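Local coordinates for predicted acetyltransferase (Clostridium acetobutylicum, PDB 3MGD) that binds acetyl-CoA and, as a member of the GNAT family, probably transfers the acetyl group to an acceptor that the structure alone does not show, at the interface of chains A and B. Sequence-based numbering; all coordinates share one arbitrary frame. Chains: chain A/B, Predicted acetyltransferase.

Contact 1: the interface of chains A and B. Residues chain A 86, 122-124, 146; chain B 73-74, 144-145.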
ATOM      1  N   TYR A  86      -6.803  -3.282  -1.235  1.00 13.20           N
ATOM      2  CA  TYR A  86      -5.844  -4.005  -0.409  1.00 15.95           C
ATOM      3  C   TYR A  86      -6.639  -4.989   0.442  1.00 16.97           C
ATOM      4  O   TYR A  86      -7.435  -4.586   1.290  1.00 19.83           O
ATOM      5  CB  TYR A  86      -5.081  -3.027   0.496  1.00 16.84           C
ATOM      6  CG  TYR A  86      -4.144  -3.704   1.477  1.00 20.76           C
ATOM      7  CD1 TYR A  86      -2.927  -4.225   1.059  1.00 21.84           C
ATOM      8  CD2 TYR A  86      -4.482  -3.821   2.821  1.00 20.94           C
ATOM      9  CE1 TYR A  86      -2.065  -4.852   1.958  1.00 22.87           C
ATOM     10  CE2 TYR A  86      -3.631  -4.445   3.728  1.00 20.17           C
ATOM     11  CZ  TYR A  86      -2.429  -4.950   3.291  1.00 20.46           C
ATOM     12  OH  TYR A  86      -1.593  -5.569   4.193  1.00 22.52           O
ATOM     13  N   CYS A 122      -4.200  -6.061  -4.166  1.00 16.02           N
ATOM     14  CA  CYS A 122      -2.956  -6.581  -3.631  1.00 13.59           C
ATOM     15  C   CYS A 122      -3.203  -7.021  -2.213  1.00 17.93           C
ATOM     16  O   CYS A 122      -4.235  -6.696  -1.636  1.00 18.54           O
ATOM     17  CB  CYS A 122      -1.856  -5.517  -3.707  1.00 17.94           C
ATOM     18  SG  CYS A 122      -2.224  -3.987  -2.818  1.00 24.99           S
ATOM     19  N   LEU A 123      -2.271  -7.788  -1.663  1.00 16.44           N
ATOM     20  CA  LEU A 123      -2.388  -8.264  -0.287  1.00 18.95           C
ATOM     21  C   LEU A 123      -1.043  -8.786   0.173  1.00 19.61           C
ATOM     22  O   LEU A 123      -0.135  -8.985  -0.642  1.00 17.03           O
ATOM     23  CB  LEU A 123      -3.440  -9.375  -0.186  1.00 15.32           C
ATOM     24  CG  LEU A 123      -3.289 -10.616  -1.075  1.00 15.40           C
ATOM     25  CD1 LEU A 123      -2.155 -11.531  -0.626  1.00 20.84           C
ATOM     26  CD2 LEU A 123      -4.589 -11.390  -1.118  1.00 15.89           C
ATOM     27  N   VAL A 124      -0.918  -9.004   1.479  1.00 18.22           N
ATOM     28  CA  VAL A 124       0.230  -9.697   2.039  1.00 21.61           C
ATOM     29  C   VAL A 124      -0.208 -11.090   2.492  1.00 19.12           C
ATOM     30  O   VAL A 124      -1.077 -11.239   3.353  1.00 19.00           O
ATOM     31  CB  VAL A 124       0.827  -8.933   3.237  1.00 26.28           C
ATOM     32  CG1 VAL A 124       1.945  -9.744   3.880  1.00 27.67           C
ATOM     33  CG2 VAL A 124       1.328  -7.535   2.802  1.00 22.72           C
ATOM     34  N   GLU A 146      10.783  -3.764   1.593  1.00 18.68           N
ATOM     35  CA  GLU A 146      10.426  -3.041   2.801  1.00 20.14           C
ATOM     36  C   GLU A 146      11.625  -2.724   3.688  1.00 21.25           C
ATOM     37  O   GLU A 146      12.527  -3.540   3.848  1.00 22.94           O
ATOM     38  CB  GLU A 146       9.376  -3.827   3.591  1.00 26.34           C
ATOM     39  CG  GLU A 146       8.243  -4.356   2.717  1.00 34.83           C
ATOM     40  CD  GLU A 146       7.071  -4.876   3.528  1.00 44.01           C
ATOM     41  OE1 GLU A 146       7.287  -5.301   4.687  1.00 55.50           O
ATOM     42  OE2 GLU A 146       5.932  -4.855   3.005  1.00 33.63           O
TER
ATOM     43  N   PHE B  73      -2.540   1.127   6.820  1.00 15.02           N
ATOM     44  CA  PHE B  73      -2.894  -0.282   6.787  1.00 17.69           C
ATOM     45  C   PHE B  73      -3.430  -0.644   8.176  1.00 17.11           C
ATOM     46  O   PHE B  73      -3.268   0.127   9.117  1.00 18.56           O
ATOM     47  CB  PHE B  73      -1.661  -1.132   6.453  1.00 22.44           C
ATOM     48  CG  PHE B  73      -1.069  -0.849   5.095  1.00 20.38           C
ATOM     49  CD1 PHE B  73      -1.538  -1.507   3.963  1.00 22.99           C
ATOM     50  CD2 PHE B  73      -0.040   0.071   4.949  1.00 23.51           C
ATOM     51  CE1 PHE B  73      -0.992  -1.255   2.705  1.00 22.42           C
ATOM     52  CE2 PHE B  73       0.504   0.336   3.699  1.00 26.87           C
ATOM     53  CZ  PHE B  73       0.030  -0.332   2.577  1.00 29.33           C
ATOM     54  N   PRO B  74      -4.061  -1.817   8.319  1.00 16.09           N
ATOM     55  CA  PRO B  74      -4.536  -2.153   9.666  1.00 16.53           C
ATOM     56  C   PRO B  74      -3.392  -2.322  10.674  1.00 16.10           C
ATOM     57  O   PRO B  74      -2.376  -2.947  10.357  1.00 18.45           O
ATOM     58  CB  PRO B  74      -5.245  -3.505   9.463  1.00 23.72           C
ATOM     59  CG  PRO B  74      -5.572  -3.562   8.028  1.00 20.07           C
ATOM     60  CD  PRO B  74      -4.465  -2.818   7.321  1.00 13.96           C
ATOM     61  N   TRP B 144       4.046 -10.283  -0.621  1.00 25.58           N
ATOM     62  CA  TRP B 144       3.157  -9.389  -1.382  1.00 24.93           C
ATOM     63  C   TRP B 144       2.708 -10.021  -2.681  1.00 25.95           C
ATOM     64  O   TRP B 144       3.546 -10.385  -3.503  1.00 27.13           O
ATOM     65  CB  TRP B 144       3.859  -8.088  -1.749  1.00 30.91           C
ATOM     66  CG  TRP B 144       3.758  -7.032  -0.734  1.00 31.80           C
ATOM     67  CD1 TRP B 144       4.660  -6.759   0.240  1.00 34.74           C
ATOM     68  CD2 TRP B 144       2.696  -6.081  -0.581  1.00 26.89           C
ATOM     69  NE1 TRP B 144       4.232  -5.695   0.995  1.00 36.24           N
ATOM     70  CE2 TRP B 144       3.025  -5.264   0.513  1.00 27.61           C
ATOM     71  CE3 TRP B 144       1.499  -5.843  -1.260  1.00 35.74           C
ATOM     72  CZ2 TRP B 144       2.206  -4.223   0.940  1.00 33.06           C
ATOM     73  CZ3 TRP B 144       0.691  -4.807  -0.836  1.00 35.43           C
ATOM     74  CH2 TRP B 144       1.043  -4.017   0.252  1.00 29.08           C
ATOM     75  N   LEU B 145       1.395 -10.105  -2.888  1.00 19.76           N
ATOM     76  CA  LEU B 145       0.849 -10.705  -4.105  1.00 22.53           C
ATOM     77  C   LEU B 145      -0.166  -9.760  -4.721  1.00 20.85           C
ATOM     78  O   LEU B 145      -0.811  -8.992  -4.010  1.00 18.02           O
ATOM     79  CB  LEU B 145       0.184 -12.056  -3.793  1.00 20.77           C
ATOM     80  CG  LEU B 145       1.023 -13.094  -3.044  1.00 24.81           C
ATOM     81  CD1 LEU B 145       0.198 -14.347  -2.709  1.00 25.21           C
ATOM     82  CD2 LEU B 145       2.275 -13.474  -3.820  1.00 28.51           C
TER
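Strand 144-148 of chain B pairs antiparallel with strand 120-124 of chain A, while the loop of chain B carrying B:Phe73 reaches A:Tyr86 on strand 83-92 and the chain A copy of strand 144-148 sends in A:Glu146. The backbones of A:Leu123 and B:Leu145 exchange two hydrogen bonds, B:Leu145 N to A:Leu123 O at 2.9 Å and A:Leu123 N to B:Leu145 O at 3.0 Å. Beside this pairing lies the indole of B:Trp144. A:Val124 places its CG2 methyl over the middle of one face, 3.6 Å from B:Trp144 CE2. At the rim, A:Cys122 SG meets B:Trp144 CZ3, and A:Tyr86 CE1 approaches B:Trp144 CH2 at 3.6 Å. The opposite end of the indole is polar: B:Trp144 NE1 donates to carboxylate oxygen OE2 of A:Glu146 at 2.8 Å. The oxygen lies in the indole plane, but the N-H comes to its anti side, tilted from the carboxylate plane. The nearly straight bond satisfies the N-H and, with the packing on face and rim, should help fix the ring's rotation. With CG anti to the backbone N (chi1 175°), A:Tyr86 presents a ring face to B:Phe73, whose edge atom CD1 lies 3.6 Å from A:Tyr86 CE2; the planes stand 72° apart. Within the two-fold interface, the last strand of each chain crosses to pair with strand 120-124 of the other, adding a partner's strand to each GNAT sheet.

Contact 2: the interface of chains A and B. Residues chain A 19, 23, 28, 34, 38; chain B 74-76.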
ATOM      1  N   ARG A  19      -9.670  -9.712  14.517  1.00 17.39           N
ATOM      2  CA  ARG A  19      -8.350  -9.402  13.954  1.00 15.31           C
ATOM      3  C   ARG A  19      -7.223  -9.872  14.872  1.00 18.99           C
ATOM      4  O   ARG A  19      -6.246 -10.442  14.408  1.00 17.71           O
ATOM      5  CB  ARG A  19      -8.177  -7.915  13.590  1.00 17.83           C
ATOM      6  CG  ARG A  19      -6.764  -7.599  13.050  1.00 16.78           C
ATOM      7  CD  ARG A  19      -6.661  -6.307  12.203  1.00 17.85           C
ATOM      8  NE  ARG A  19      -5.252  -6.042  11.903  1.00 14.11           N
ATOM      9  CZ  ARG A  19      -4.553  -6.662  10.952  1.00 14.81           C
ATOM     10  NH1 ARG A  19      -5.120  -7.588  10.179  1.00 15.84           N
ATOM     11  NH2 ARG A  19      -3.268  -6.379  10.793  1.00 16.60           N
ATOM     12  N   LEU A  23      -4.368 -12.714  13.860  1.00 16.41           N
ATOM     13  CA  LEU A  23      -2.935 -12.475  13.881  1.00 13.55           C
ATOM     14  C   LEU A  23      -2.241 -13.487  14.778  1.00 14.64           C
ATOM     15  O   LEU A  23      -1.155 -13.967  14.476  1.00 16.17           O
ATOM     16  CB  LEU A  23      -2.650 -11.063  14.383  1.00 14.22           C
ATOM     17  CG  LEU A  23      -3.147  -9.912  13.502  1.00 22.43           C
ATOM     18  CD1 LEU A  23      -2.947  -8.601  14.226  1.00 20.85           C
ATOM     19  CD2 LEU A  23      -2.435  -9.894  12.126  1.00 23.74           C
ATOM     20  N   ILE A  28       1.904 -14.484  15.223  1.00 21.27           N
ATOM     21  CA  ILE A  28       2.488 -13.230  15.684  1.00 22.78           C
ATOM     22  C   ILE A  28       2.470 -13.159  17.215  1.00 31.22           C
ATOM     23  O   ILE A  28       1.579 -13.719  17.867  1.00 26.12           O
ATOM     24  CB  ILE A  28       1.817 -12.009  15.003  1.00 32.00           C
ATOM     25  CG1 ILE A  28       2.060 -12.093  13.490  1.00 39.25           C
ATOM     26  CG2 ILE A  28       2.382 -10.702  15.538  1.00 28.18           C
ATOM     27  CD1 ILE A  28       1.075 -11.319  12.642  1.00 41.86           C
ATOM     28  N   ILE A  34      -2.798  -3.339  21.360  1.00 19.03           N
ATOM     29  CA  ILE A  34      -3.139  -2.456  20.237  1.00 16.33           C
ATOM     30  C   ILE A  34      -4.646  -2.223  20.103  1.00 20.94           C
ATOM     31  O   ILE A  34      -5.134  -1.841  19.045  1.00 17.04           O
ATOM     32  CB  ILE A  34      -2.561  -2.954  18.900  1.00 16.20           C
ATOM     33  CG1 ILE A  34      -3.115  -4.337  18.554  1.00 18.75           C
ATOM     34  CG2 ILE A  34      -1.018  -2.942  18.941  1.00 16.74           C
ATOM     35  CD1 ILE A  34      -2.684  -4.820  17.189  1.00 25.03           C
ATOM     36  N   LEU A  38      -6.417  -0.381  16.834  1.00 16.76           N
ATOM     37  CA  LEU A  38      -7.331  -1.179  16.012  1.00 14.60           C
ATOM     38  C   LEU A  38      -8.718  -0.519  15.978  1.00 15.25           C
ATOM     39  O   LEU A  38      -9.315  -0.345  14.913  1.00 16.65           O
ATOM     40  CB  LEU A  38      -7.438  -2.622  16.546  1.00 16.88           C
ATOM     41  CG  LEU A  38      -6.285  -3.591  16.265  1.00 21.76           C
ATOM     42  CD1 LEU A  38      -6.425  -4.907  17.064  1.00 17.86           C
ATOM     43  CD2 LEU A  38      -6.151  -3.862  14.763  1.00 21.51           C
TER
ATOM     44  N   PRO B  74      -4.061  -1.817   8.319  1.00 16.09           N
ATOM     45  CA  PRO B  74      -4.536  -2.153   9.666  1.00 16.53           C
ATOM     46  C   PRO B  74      -3.392  -2.322  10.674  1.00 16.10           C
ATOM     47  O   PRO B  74      -2.376  -2.947  10.357  1.00 18.45           O
ATOM     48  CB  PRO B  74      -5.245  -3.505   9.463  1.00 23.72           C
ATOM     49  CG  PRO B  74      -5.572  -3.562   8.028  1.00 20.07           C
ATOM     50  CD  PRO B  74      -4.465  -2.818   7.321  1.00 13.96           C
ATOM     51  N   PRO B  75      -3.565  -1.799  11.900  1.00 19.15           N
ATOM     52  CA  PRO B  75      -2.540  -1.996  12.928  1.00 17.27           C
ATOM     53  C   PRO B  75      -2.183  -3.461  13.141  1.00 16.07           C
ATOM     54  O   PRO B  75      -3.014  -4.342  12.983  1.00 17.85           O
ATOM     55  CB  PRO B  75      -3.205  -1.436  14.194  1.00 16.66           C
ATOM     56  CG  PRO B  75      -4.094  -0.349  13.664  1.00 15.12           C
ATOM     57  CD  PRO B  75      -4.643  -0.908  12.366  1.00 17.97           C
ATOM     58  N   THR B  76      -0.922  -3.707  13.479  1.00 19.18           N
ATOM     59  CA  THR B  76      -0.499  -5.030  13.906  1.00 24.21           C
ATOM     60  C   THR B  76       0.499  -4.882  15.053  1.00 17.64           C
ATOM     61  O   THR B  76       0.936  -3.767  15.379  1.00 14.93           O
ATOM     62  CB  THR B  76       0.100  -5.822  12.723  1.00 27.33           C
ATOM     63  OG1 THR B  76       0.564  -7.096  13.185  1.00 28.19           O
ATOM     64  CG2 THR B  76       1.240  -5.042  12.094  1.00 22.04           C
TER
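Helices 12-25 and 35-47 of chain A, with the loop residues A:Ile28 and A:Ile34, receive the proline-rich loop B:Pro74 to B:Thr76 that follows strand 61-72 of chain B. The polar centre is A:Arg19, which turns the edge formed by NE and NH2 to the backbone carbonyl of B:Pro75: both nitrogens donate to the same oxygen, B:Pro75 O, each at 3.0 Å. That oxygen lies in the guanidinium plane for both donors, yet the two bonds differ at the acceptor. NE approaches nearly in line with the carbonyl bond, whereas NH2 stands above the carbonyl plane, 47° out of it. An extended chain from CG to NE, begun with CG opposite the backbone N (chi1 178°), carries the guanidinium out from its helix to this oxygen.

Packing on both faces should limit tilting of the group and keep its edge directed at the carbonyl. B:Pro74 CB lies over one face, toward the rim and 3.5 Å from A:Arg19 NE, while A:Leu23 CD1 from the same helix lies over the rim of the opposite face. A:Leu38 CD2 sits at the guanidinium edge and reaches B:Pro75 CB at 3.9 Å, the leucine and proline side chains running past each other in opposite directions. Farther along the loop, A:Ile34 touches the backbone of B:Thr76 with its terminal methyl, CD1 lying 3.8 Å from the carbonyl carbon C. The threonine hydroxyl OG1 faces A:Leu23 CD1 at 4.0 Å, in loose van der Waals contact. Recognition here thus joins two-donor hydrogen bonding from arginine to main chain with apolar packing. The site lies on the helical side of chain A's GNAT fold, where the first two long helices receive a loop projecting from the partner's sheet.

About 14 Å separates the C-alpha centres of contact 1 and contact 2, and B:Pro74 belongs to both. Its ring carbon CD touches the aromatic site, while CB turns toward the arginine, so one short loop of chain B links sheet pairing with helix packing. Two-fold symmetry repeats both contacts with the chains exchanged, and each subunit both offers and receives the loop and the C-terminal strand. This reciprocity illustrates how strand and loop exchange can bind two copies along an extended surface. It is consistent with a stable dimer, although the deposited assembly alone does not establish one in solution.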